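PDB 6I5O: SPbeta prophage-derived uncharacterized protein YomS from Bacillus subtilis, which is of unknown function but belongs to a prophage lytic cassette and forms a strand-rich subunit found as five copies in the deposited assembly. Local coordinates for the interface of chains A and B. Residues are numbered along the deposited sequence; one frame, centred on the assembly and turned at random. Chains: chain A/B, SPBc2 prophage-derived uncharacterized protein YomS.

The interface of chains A and B. Residues chain A 44, 73-74, 86-88; chain B 58, 65-67, 69.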
ATOM      1  N   LYS A  44     -13.078  -6.711 -15.700  1.00 14.54           N
ATOM      2  CA  LYS A  44     -13.139  -6.122 -17.045  1.00 15.05           C
ATOM      3  C   LYS A  44     -14.596  -6.163 -17.497  1.00 15.15           C
ATOM      4  O   LYS A  44     -15.232  -7.261 -17.528  1.00 15.84           O
ATOM      5  CB  LYS A  44     -12.258  -6.888 -18.017  1.00 15.39           C
ATOM      6  CG  LYS A  44     -12.365  -6.419 -19.445  1.00 15.83           C
ATOM      7  CD  LYS A  44     -11.840  -5.016 -19.679  1.00 16.17           C
ATOM      8  CE  LYS A  44     -12.216  -4.399 -21.020  1.00 16.79           C
ATOM      9  NZ  LYS A  44     -11.642  -5.150 -22.141  1.00 17.37           N
ATOM     10  N   LYS A  73      -9.245   1.782 -13.634  1.00 14.32           N
ATOM     11  CA  LYS A  73      -7.799   1.790 -13.986  1.00 14.83           C
ATOM     12  C   LYS A  73      -7.497   2.795 -15.089  1.00 15.89           C
ATOM     13  O   LYS A  73      -6.291   3.084 -15.287  1.00 16.09           O
ATOM     14  CB  LYS A  73      -7.303   0.416 -14.404  1.00 15.75           C
ATOM     15  CG  LYS A  73      -7.366  -0.609 -13.319  1.00 16.72           C
ATOM     16  CD  LYS A  73      -6.757  -1.919 -13.672  1.00 19.36           C
ATOM     17  CE  LYS A  73      -5.270  -1.960 -13.601  1.00 20.42           C
ATOM     18  NZ  LYS A  73      -4.863  -1.992 -12.165  1.00 21.69           N
ATOM     19  N   THR A  74      -8.474   3.346 -15.788  1.00 16.07           N
ATOM     20  CA  THR A  74      -8.230   4.331 -16.858  1.00 17.29           C
ATOM     21  C   THR A  74      -7.931   5.690 -16.255  1.00 18.94           C
ATOM     22  O   THR A  74      -7.027   6.420 -16.778  1.00 19.98           O
ATOM     23  CB  THR A  74      -9.367   4.374 -17.880  1.00 17.32           C
ATOM     24  OG1 THR A  74      -9.329   3.117 -18.588  1.00 17.36           O
ATOM     25  CG2 THR A  74      -9.214   5.523 -18.840  1.00 18.30           C
ATOM     26  N   ASN A  86     -15.748  -1.347 -21.765  1.00 17.73           N
ATOM     27  CA  ASN A  86     -14.282  -1.286 -21.980  1.00 17.29           C
ATOM     28  C   ASN A  86     -13.609  -0.595 -20.784  1.00 16.77           C
ATOM     29  O   ASN A  86     -12.924   0.454 -20.981  1.00 17.08           O
ATOM     30  CB  ASN A  86     -13.921  -0.641 -23.312  1.00 18.08           C
ATOM     31  CG  ASN A  86     -12.442  -0.823 -23.598  1.00 18.46           C
ATOM     32  OD1 ASN A  86     -11.847  -1.746 -23.048  1.00 18.31           O
ATOM     33  ND2 ASN A  86     -11.894   0.025 -24.453  1.00 19.92           N
ATOM     34  N   GLU A  87     -13.843  -1.138 -19.613  1.00 15.83           N
ATOM     35  CA  GLU A  87     -13.229  -0.577 -18.390  1.00 15.89           C
ATOM     36  C   GLU A  87     -12.745  -1.708 -17.506  1.00 15.41           C
ATOM     37  O   GLU A  87     -13.380  -2.791 -17.431  1.00 16.28           O
ATOM     38  CB  GLU A  87     -14.234   0.194 -17.526  1.00 16.68           C
ATOM     39  CG  GLU A  87     -14.684   1.473 -18.116  1.00 18.34           C
ATOM     40  CD  GLU A  87     -15.641   2.253 -17.229  1.00 17.81           C
ATOM     41  OE1 GLU A  87     -16.410   1.633 -16.480  1.00 17.91           O
ATOM     42  OE2 GLU A  87     -15.629   3.481 -17.402  1.00 19.93           O
ATOM     43  N   TYR A  88     -11.638  -1.418 -16.809  1.00 14.70           N
ATOM     44  CA  TYR A  88     -11.159  -2.248 -15.695  1.00 14.49           C
ATOM     45  C   TYR A  88     -11.459  -1.520 -14.381  1.00 14.35           C
ATOM     46  O   TYR A  88     -11.159  -0.303 -14.251  1.00 14.18           O
ATOM     47  CB  TYR A  88      -9.654  -2.470 -15.793  1.00 14.71           C
ATOM     48  CG  TYR A  88      -9.253  -3.406 -16.910  1.00 15.05           C
ATOM     49  CD1 TYR A  88      -9.186  -4.781 -16.753  1.00 14.90           C
ATOM     50  CD2 TYR A  88      -8.825  -2.865 -18.097  1.00 15.73           C
ATOM     51  CE1 TYR A  88      -8.765  -5.625 -17.773  1.00 15.67           C
ATOM     52  CE2 TYR A  88      -8.398  -3.693 -19.125  1.00 15.94           C
ATOM     53  CZ  TYR A  88      -8.366  -5.052 -18.980  1.00 16.03           C
ATOM     54  OH  TYR A  88      -7.908  -5.836 -20.006  1.00 17.79           O
TER
ATOM     55  N   ALA B  58      -3.921  -1.566 -21.339  1.00 16.81           N
ATOM     56  CA  ALA B  58      -4.219  -2.948 -20.881  1.00 17.11           C
ATOM     57  C   ALA B  58      -4.964  -3.643 -22.003  1.00 17.61           C
ATOM     58  O   ALA B  58      -5.737  -2.983 -22.702  1.00 19.05           O
ATOM     59  CB  ALA B  58      -5.089  -2.937 -19.650  1.00 16.83           C
ATOM     60  N   LYS B  65      -8.311  -3.132 -26.256  1.00 20.13           N
ATOM     61  CA  LYS B  65      -7.348  -2.193 -25.621  1.00 19.93           C
ATOM     62  C   LYS B  65      -8.111  -1.210 -24.754  1.00 19.35           C
ATOM     63  O   LYS B  65      -9.126  -0.669 -25.171  1.00 20.83           O
ATOM     64  CB  LYS B  65      -6.597  -1.389 -26.686  1.00 21.15           C
ATOM     65  CG  LYS B  65      -5.714  -2.257 -27.540  1.00 23.29           C
ATOM     66  CD  LYS B  65      -5.339  -1.574 -28.848  1.00 24.71           C
ATOM     67  CE  LYS B  65      -4.576  -0.275 -28.684  1.00 25.67           C
ATOM     68  NZ  LYS B  65      -4.135   0.259 -30.023  1.00 27.44           N
ATOM     69  N   THR B  66      -7.575  -0.973 -23.567  1.00 17.81           N
ATOM     70  CA  THR B  66      -8.186  -0.033 -22.598  1.00 17.44           C
ATOM     71  C   THR B  66      -7.073   0.895 -22.077  1.00 17.05           C
ATOM     72  O   THR B  66      -6.016   0.414 -21.634  1.00 16.72           O
ATOM     73  CB  THR B  66      -8.751  -0.798 -21.396  1.00 17.37           C
ATOM     74  OG1 THR B  66      -9.573  -1.890 -21.847  1.00 17.68           O
ATOM     75  CG2 THR B  66      -9.556   0.116 -20.498  1.00 17.65           C
ATOM     76  N   ALA B  67      -7.286   2.201 -22.137  1.00 17.05           N
ATOM     77  CA  ALA B  67      -6.279   3.164 -21.659  1.00 17.13           C
ATOM     78  C   ALA B  67      -5.947   2.830 -20.207  1.00 16.50           C
ATOM     79  O   ALA B  67      -6.865   2.651 -19.376  1.00 17.03           O
ATOM     80  CB  ALA B  67      -6.831   4.549 -21.825  1.00 17.50           C
ATOM     81  N   SER B  69      -3.860   4.024 -16.782  0.60 15.21           N
ATOM     82  CA  SER B  69      -3.099   5.068 -16.043  0.60 15.24           C
ATOM     83  C   SER B  69      -1.987   4.452 -15.182  0.60 14.95           C
ATOM     84  O   SER B  69      -2.134   3.369 -14.572  0.60 14.64           O
ATOM     85  CB  SER B  69      -3.996   5.942 -15.248  0.60 15.86           C
ATOM     86  OG  SER B  69      -4.675   6.849 -16.091  0.60 17.47           O
TER
HETATM   87  O   HOH W   1      -8.807  -4.388 -22.265  1.00 15.90           O
HETATM   88  O   HOH W   2      -4.412   2.103 -13.591  1.00 21.05           O
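B:Thr66, in the short strand 65-67, lies against A:Asn86, the loop residue just before strand 87-92, and A:Tyr88 within it, A:Asn86 sitting in the left-handed backbone region, while further along B:Ser69 meets the A:Lys73-A:Thr74 loop. This is a strand-and-loop contact between two copies of a phage lytic-cassette protein, a subunit boundary of the deposited pentamer whose biological relevance the coordinates alone do not prove. The carboxamide of A:Asn86 reads both backbone and side chain of the partner. With CG anti to its backbone N (chi1 -170°), it runs antiparallel alongside the B:Thr66 side chain and receives the threonine hydroxyl OG1 on OD1 at 2.6 Å, the donor tilted from the carbonyl plane. Its ND2 gives a nearly straight bond to B:Lys65 O (2.9 Å, 167° at H), with that oxygen lying in the amide plane. Together the two bonds should limit rotation of the carboxamide. B:Thr66 OG1 also bonds to water 1, which is shared with the phenol OH of A:Tyr88 and with A:Lys44 NZ. The bent A:Lys44 chain lays CD 3.5 Å above the centre of one face of the tyrosine ring, bracing the aromatic from within its own subunit. On the partner side, A:Tyr88 CE2 meets the methyl CB of B:Ala58 at 3.4 Å and also packs against B:Thr66 CB at 3.7 Å. The other threonine branch, CG2, points towards A:Asn86 O and A:Thr74 OG1. A:Thr74 lies roughly perpendicular to B:Thr66, and its hydroxyl OG1 donates in the carbonyl plane to B:Ala67 O (2.6 Å), with CG2 beside the alanine methyl. B:Ser69 closes this end: its backbone N bonds to A:Lys73 O (3.0 Å), while its hydroxyl OG approaches A:Thr74 O from above the carbonyl plane at 2.5 Å. Water 2 links A:Lys73 O to B:Ser69 O.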